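Local coordinates for ABC transporter, substrate-binding protein (Streptococcus pneumoniae, PDB 5G5Y) that binds short- and long-chain fructooligosaccharides, preferring tetrasaccharides and larger, as the solute-binding component of the FusABC-MsmK ABC importer, at residues A[108-122]-A[302-314]. Residues are numbered along the deposited sequence; the frame is centred on the assembly and turned at random.
With ZN (zinc ion), chain K.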
loop_
_atom_site.group_PDB
_atom_site.type_symbol
_atom_site.label_atom_id
_atom_site.label_comp_id
_atom_site.label_asym_id
_atom_site.label_seq_id
_atom_site.Cartn_x
_atom_site.Cartn_y
_atom_site.Cartn_z
ATOM N N LEU A 108 -2.275 6.763 15.571
ATOM C CA LEU A 108 -1.171 6.331 14.694
ATOM C C LEU A 108 0.002 7.320 14.687
ATOM O O LEU A 108 1.138 6.928 14.425
ATOM C CB LEU A 108 -1.685 6.119 13.275
ATOM C CG LEU A 108 -2.743 5.037 13.011
ATOM C CD1 LEU A 108 -3.031 4.937 11.524
ATOM C CD2 LEU A 108 -2.359 3.677 13.560
ATOM N N MET A 109 -0.287 8.599 14.976
ATOM C CA MET A 109 0.693 9.654 14.958
ATOM C C MET A 109 1.505 9.708 16.252
ATOM O O MET A 109 2.605 10.258 16.269
ATOM C CB MET A 109 0.026 10.999 14.691
ATOM C CG MET A 109 -0.561 11.141 13.297
ATOM S SD MET A 109 -1.601 12.616 13.198
ATOM C CE MET A 109 -0.497 13.946 13.603
ATOM N N THR A 110 0.994 9.106 17.320
ATOM C CA THR A 110 1.535 9.313 18.677
ATOM C C THR A 110 2.516 8.212 19.051
ATOM O O THR A 110 2.160 7.050 18.984
ATOM C CB THR A 110 0.365 9.354 19.686
ATOM O OG1 THR A 110 -0.496 10.450 19.367
ATOM C CG2 THR A 110 0.843 9.580 21.087
ATOM N N ALA A 111 3.726 8.588 19.457
ATOM C CA ALA A 111 4.751 7.628 19.884
ATOM C C ALA A 111 4.378 7.022 21.236
ATOM O O ALA A 111 3.551 7.588 21.948
ATOM C CB ALA A 111 6.093 8.298 19.927
ATOM N N PRO A 112 4.944 5.857 21.594
ATOM C CA PRO A 112 4.518 5.373 22.913
ATOM C C PRO A 112 4.916 6.299 24.093
ATOM O O PRO A 112 4.283 6.212 25.105
ATOM C CB PRO A 112 5.166 3.983 23.019
ATOM C CG PRO A 112 5.565 3.626 21.621
ATOM C CD PRO A 112 5.886 4.925 20.949
ATOM N N ASP A 113 5.865 7.218 23.941
ATOM C CA ASP A 113 6.149 8.220 25.003
ATOM C C ASP A 113 5.042 9.301 25.156
ATOM O O ASP A 113 5.137 10.155 26.035
ATOM C CB ASP A 113 7.565 8.851 24.848
ATOM C CG ASP A 113 7.697 9.816 23.618
ATOM O OD1 ASP A 113 6.696 9.981 22.882
ATOM O OD2 ASP A 113 8.799 10.409 23.377
ATOM N N GLY A 114 4.000 9.268 24.309
ATOM C CA GLY A 114 2.957 10.268 24.341
ATOM C C GLY A 114 3.170 11.479 23.438
ATOM O O GLY A 114 2.267 12.257 23.297
ATOM N N HIS A 115 4.318 11.602 22.769
ATOM C CA HIS A 115 4.567 12.714 21.848
ATOM C C HIS A 115 4.216 12.402 20.382
ATOM O O HIS A 115 4.190 11.241 19.964
ATOM C CB HIS A 115 6.026 13.126 21.930
ATOM C CG HIS A 115 6.380 13.725 23.238
ATOM N ND1 HIS A 115 5.780 14.879 23.689
ATOM C CD2 HIS A 115 7.231 13.330 24.215
ATOM C CE1 HIS A 115 6.250 15.182 24.881
ATOM N NE2 HIS A 115 7.120 14.256 25.225
ATOM N N ILE A 116 3.970 13.459 19.610
ATOM C CA ILE A 116 3.869 13.336 18.142
ATOM C C ILE A 116 5.132 13.985 17.584
ATOM O O ILE A 116 5.480 15.104 18.006
ATOM C CB ILE A 116 2.585 14.013 17.621
ATOM C CG1 ILE A 116 1.369 13.284 18.188
ATOM C CG2 ILE A 116 2.539 14.031 16.097
ATOM C CD1 ILE A 116 0.054 13.993 17.956
ATOM N N TYR A 117 5.844 13.281 16.691
ATOM C CA TYR A 117 7.110 13.769 16.131
ATOM C C TYR A 117 7.087 14.119 14.655
ATOM O O TYR A 117 8.099 14.561 14.133
ATOM C CB TYR A 117 8.209 12.731 16.373
ATOM C CG TYR A 117 8.516 12.540 17.837
ATOM C CD1 TYR A 117 9.179 13.530 18.555
ATOM C CD2 TYR A 117 8.150 11.382 18.509
ATOM C CE1 TYR A 117 9.485 13.370 19.902
ATOM C CE2 TYR A 117 8.473 11.203 19.868
ATOM C CZ TYR A 117 9.140 12.207 20.551
ATOM O OH TYR A 117 9.426 12.081 21.915
ATOM N N SER A 118 5.965 13.905 13.972
ATOM C CA SER A 118 5.942 14.068 12.534
ATOM C C SER A 118 4.538 14.297 12.058
ATOM O O SER A 118 3.585 14.002 12.778
ATOM C CB SER A 118 6.577 12.849 11.814
ATOM O OG SER A 118 5.846 11.666 11.987
ATOM N N PHE A 119 4.411 14.822 10.855
ATOM C CA PHE A 119 3.110 15.057 10.255
ATOM C C PHE A 119 2.880 14.079 9.096
ATOM O O PHE A 119 3.740 13.939 8.226
ATOM C CB PHE A 119 3.028 16.486 9.742
ATOM C CG PHE A 119 3.192 17.519 10.818
ATOM C CD1 PHE A 119 2.096 17.945 11.551
ATOM C CD2 PHE A 119 4.422 18.069 11.105
ATOM C CE1 PHE A 119 2.225 18.900 12.556
ATOM C CE2 PHE A 119 4.554 19.050 12.106
ATOM C CZ PHE A 119 3.459 19.459 12.820
ATOM N N PRO A 120 1.694 13.434 9.057
ATOM C CA PRO A 120 1.500 12.322 8.176
ATOM C C PRO A 120 1.012 12.701 6.781
ATOM O O PRO A 120 0.520 13.833 6.525
ATOM C CB PRO A 120 0.414 11.507 8.882
ATOM C CG PRO A 120 -0.405 12.544 9.529
ATOM C CD PRO A 120 0.599 13.523 10.051
ATOM N N TRP A 121 1.219 11.755 5.888
ATOM C CA TRP A 121 0.461 11.651 4.625
ATOM C C TRP A 121 -0.702 10.687 4.862
ATOM O O TRP A 121 -0.487 9.545 5.294
ATOM C CB TRP A 121 1.370 11.142 3.505
ATOM C CG TRP A 121 0.706 10.719 2.221
ATOM C CD1 TRP A 121 0.350 11.532 1.176
ATOM C CD2 TRP A 121 0.415 9.370 1.802
ATOM N NE1 TRP A 121 -0.161 10.766 0.141
ATOM C CE2 TRP A 121 -0.111 9.442 0.495
ATOM C CE3 TRP A 121 0.593 8.110 2.393
ATOM C CZ2 TRP A 121 -0.501 8.311 -0.209
ATOM C CZ3 TRP A 121 0.198 6.985 1.694
ATOM C CH2 TRP A 121 -0.368 7.091 0.422
ATOM N N ILE A 122 -1.913 11.144 4.543
ATOM C CA ILE A 122 -3.121 10.350 4.611
ATOM C C ILE A 122 -3.803 10.407 3.242
ATOM O O ILE A 122 -4.127 11.500 2.743
ATOM C CB ILE A 122 -4.097 10.878 5.691
ATOM C CG1 ILE A 122 -3.487 10.791 7.115
ATOM C CG2 ILE A 122 -5.393 10.089 5.646
ATOM C CD1 ILE A 122 -4.155 11.690 8.150
ATOM N N GLY A 302 -2.691 -3.148 4.631
ATOM C CA GLY A 302 -2.341 -1.957 3.889
ATOM C C GLY A 302 -3.187 -0.768 4.264
ATOM O O GLY A 302 -4.371 -0.912 4.594
ATOM N N MET A 303 -2.588 0.415 4.197
ATOM C CA MET A 303 -3.317 1.642 4.534
ATOM C C MET A 303 -2.640 2.801 3.821
ATOM O O MET A 303 -1.408 2.847 3.772
ATOM C CB MET A 303 -3.293 1.866 6.047
ATOM C CG MET A 303 -4.368 2.834 6.534
ATOM S SD MET A 303 -4.084 3.516 8.194
ATOM C CE MET A 303 -5.735 4.075 8.544
ATOM N N GLY A 304 -3.427 3.745 3.301
ATOM C CA GLY A 304 -2.882 4.969 2.701
ATOM C C GLY A 304 -2.441 5.906 3.810
ATOM O O GLY A 304 -3.133 6.875 4.160
ATOM N N PHE A 305 -1.318 5.573 4.413
ATOM C CA PHE A 305 -0.827 6.289 5.591
ATOM C C PHE A 305 0.664 6.214 5.672
ATOM O O PHE A 305 1.252 5.138 5.509
ATOM C CB PHE A 305 -1.444 5.736 6.868
ATOM C CG PHE A 305 -0.976 6.431 8.122
ATOM C CD1 PHE A 305 -1.472 7.685 8.482
ATOM C CD2 PHE A 305 0.001 5.830 8.933
ATOM C CE1 PHE A 305 -1.063 8.281 9.676
ATOM C CE2 PHE A 305 0.438 6.448 10.082
ATOM C CZ PHE A 305 -0.086 7.690 10.443
ATOM N N ALA A 306 1.292 7.358 5.833
ATOM C CA ALA A 306 2.720 7.398 6.175
ATOM C C ALA A 306 2.894 8.329 7.301
ATOM O O ALA A 306 2.470 9.486 7.216
ATOM C CB ALA A 306 3.543 7.830 4.975
ATOM N N ARG A 307 3.525 7.846 8.376
ATOM C CA ARG A 307 3.612 8.586 9.610
ATOM C C ARG A 307 4.354 9.924 9.467
ATOM O O ARG A 307 3.990 10.904 10.121
ATOM C CB ARG A 307 4.337 7.762 10.695
ATOM C CG ARG A 307 3.754 7.997 12.062
ATOM C CD ARG A 307 4.326 7.104 13.145
ATOM N NE ARG A 307 4.555 5.715 12.749
ATOM C CZ ARG A 307 3.661 4.728 12.771
ATOM N NH1 ARG A 307 2.412 4.935 13.163
ATOM N NH2 ARG A 307 4.047 3.497 12.379
ATOM N N ASP A 308 5.384 9.939 8.617
ATOM C CA ASP A 308 6.256 11.089 8.478
ATOM C C ASP A 308 6.434 11.562 7.047
ATOM O O ASP A 308 7.147 10.947 6.242
ATOM C CB ASP A 308 7.614 10.774 9.101
ATOM C CG ASP A 308 8.658 11.796 8.771
ATOM O OD1 ASP A 308 8.334 13.017 8.575
ATOM O OD2 ASP A 308 9.831 11.366 8.727
ATOM N N LYS A 309 5.773 12.653 6.726
ATOM C CA LYS A 309 6.119 13.436 5.573
ATOM C C LYS A 309 6.583 14.846 5.926
ATOM O O LYS A 309 6.725 15.673 5.026
ATOM C CB LYS A 309 4.963 13.481 4.586
ATOM C CG LYS A 309 4.699 12.196 3.862
ATOM C CD LYS A 309 5.838 11.671 3.011
ATOM C CE LYS A 309 5.436 10.336 2.422
ATOM N NZ LYS A 309 6.244 10.044 1.229
ATOM N N MET A 310 6.788 15.130 7.208
ATOM C CA MET A 310 7.423 16.385 7.645
ATOM C C MET A 310 7.781 16.290 9.089
ATOM O O MET A 310 6.969 15.844 9.874
ATOM C CB MET A 310 6.502 17.577 7.486
ATOM C CG MET A 310 7.193 18.925 7.619
ATOM S SD MET A 310 6.644 19.997 6.302
ATOM C CE MET A 310 7.487 21.547 6.706
ATOM N N VAL A 311 9.011 16.681 9.433
ATOM C CA VAL A 311 9.462 16.845 10.806
ATOM C C VAL A 311 10.008 18.278 10.991
ATOM O O VAL A 311 10.417 18.928 10.041
ATOM C CB VAL A 311 10.542 15.844 11.202
ATOM C CG1 VAL A 311 10.012 14.414 11.212
ATOM C CG2 VAL A 311 11.768 15.926 10.300
ATOM N N ILE A 312 9.993 18.756 12.223
ATOM C CA ILE A 312 10.485 20.082 12.537
ATOM C C ILE A 312 11.755 19.892 13.358
ATOM O O ILE A 312 11.761 19.137 14.355
ATOM C CB ILE A 312 9.431 20.869 13.308
ATOM C CG1 ILE A 312 8.235 21.175 12.387
ATOM C CG2 ILE A 312 10.059 22.156 13.896
ATOM C CD1 ILE A 312 7.098 21.909 13.100
ATOM N N THR A 313 12.825 20.583 12.964
ATOM C CA THR A 313 14.113 20.390 13.634
ATOM C C THR A 313 14.262 21.246 14.866
ATOM O O THR A 313 13.561 22.266 15.042
ATOM C CB THR A 313 15.308 20.716 12.740
ATOM O OG1 THR A 313 15.310 22.119 12.489
ATOM C CG2 THR A 313 15.228 19.967 11.453
ATOM N N SER A 314 15.242 20.865 15.679
ATOM C CA SER A 314 15.583 21.631 16.886
ATOM C C SER A 314 16.183 23.017 16.651
ATOM O O SER A 314 16.337 23.750 17.640
ATOM C CB SER A 314 16.571 20.835 17.748
ATOM O OG SER A 314 17.762 20.655 17.020
HETATM ZN ZN ZN K . 8.322 13.633 27.129
HETATM O O HOH W 1 7.561 11.262 27.547
HETATM O O HOH W 2 9.246 17.173 14.425
HETATM O O HOH W 3 2.635 11.351 12.479
HETATM O O HOH W 4 8.831 15.611 26.970
HETATM O O HOH W 5 6.840 13.613 27.840
#
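The F305 ring packs against L108, P120 and I122. CB leaves the strand on the side shared with I122, and with CG anti to the backbone N (chi1 180°) the ring's far end comes nearer to 108-122. CD1 meets I122 CG1, CE1 lies 3.6 Å from P120 CB, and CZ ends 3.6 Å from L108 CB. L108 CD1 covers one face, 4.0 Å from the ring centroid and 7° off its normal, a CH-pi contact.

W121 N donates to A306 O and A306 N to W121 O, both at 2.9 Å. Further along, F119 O accepts from K309 N and F119 N donates to M310 O; two residues facing one define a classic beta bulge. R307 turns its guanidinium edge to L108 O, NH1 lying 2.7 Å away on a carbonyl lone pair, while D69 forms a salt bridge with NH2. The carbonyl of R307 is gripped by S118 OG from above its plane and by a water.

On the other side of the strands, W121 CB packs 3.5 Å from K309 CG, while N339 takes the indole NE1. K309 binds substrate, so this bulged antiparallel pairing adjoins the sugar site of this solute-binding protein.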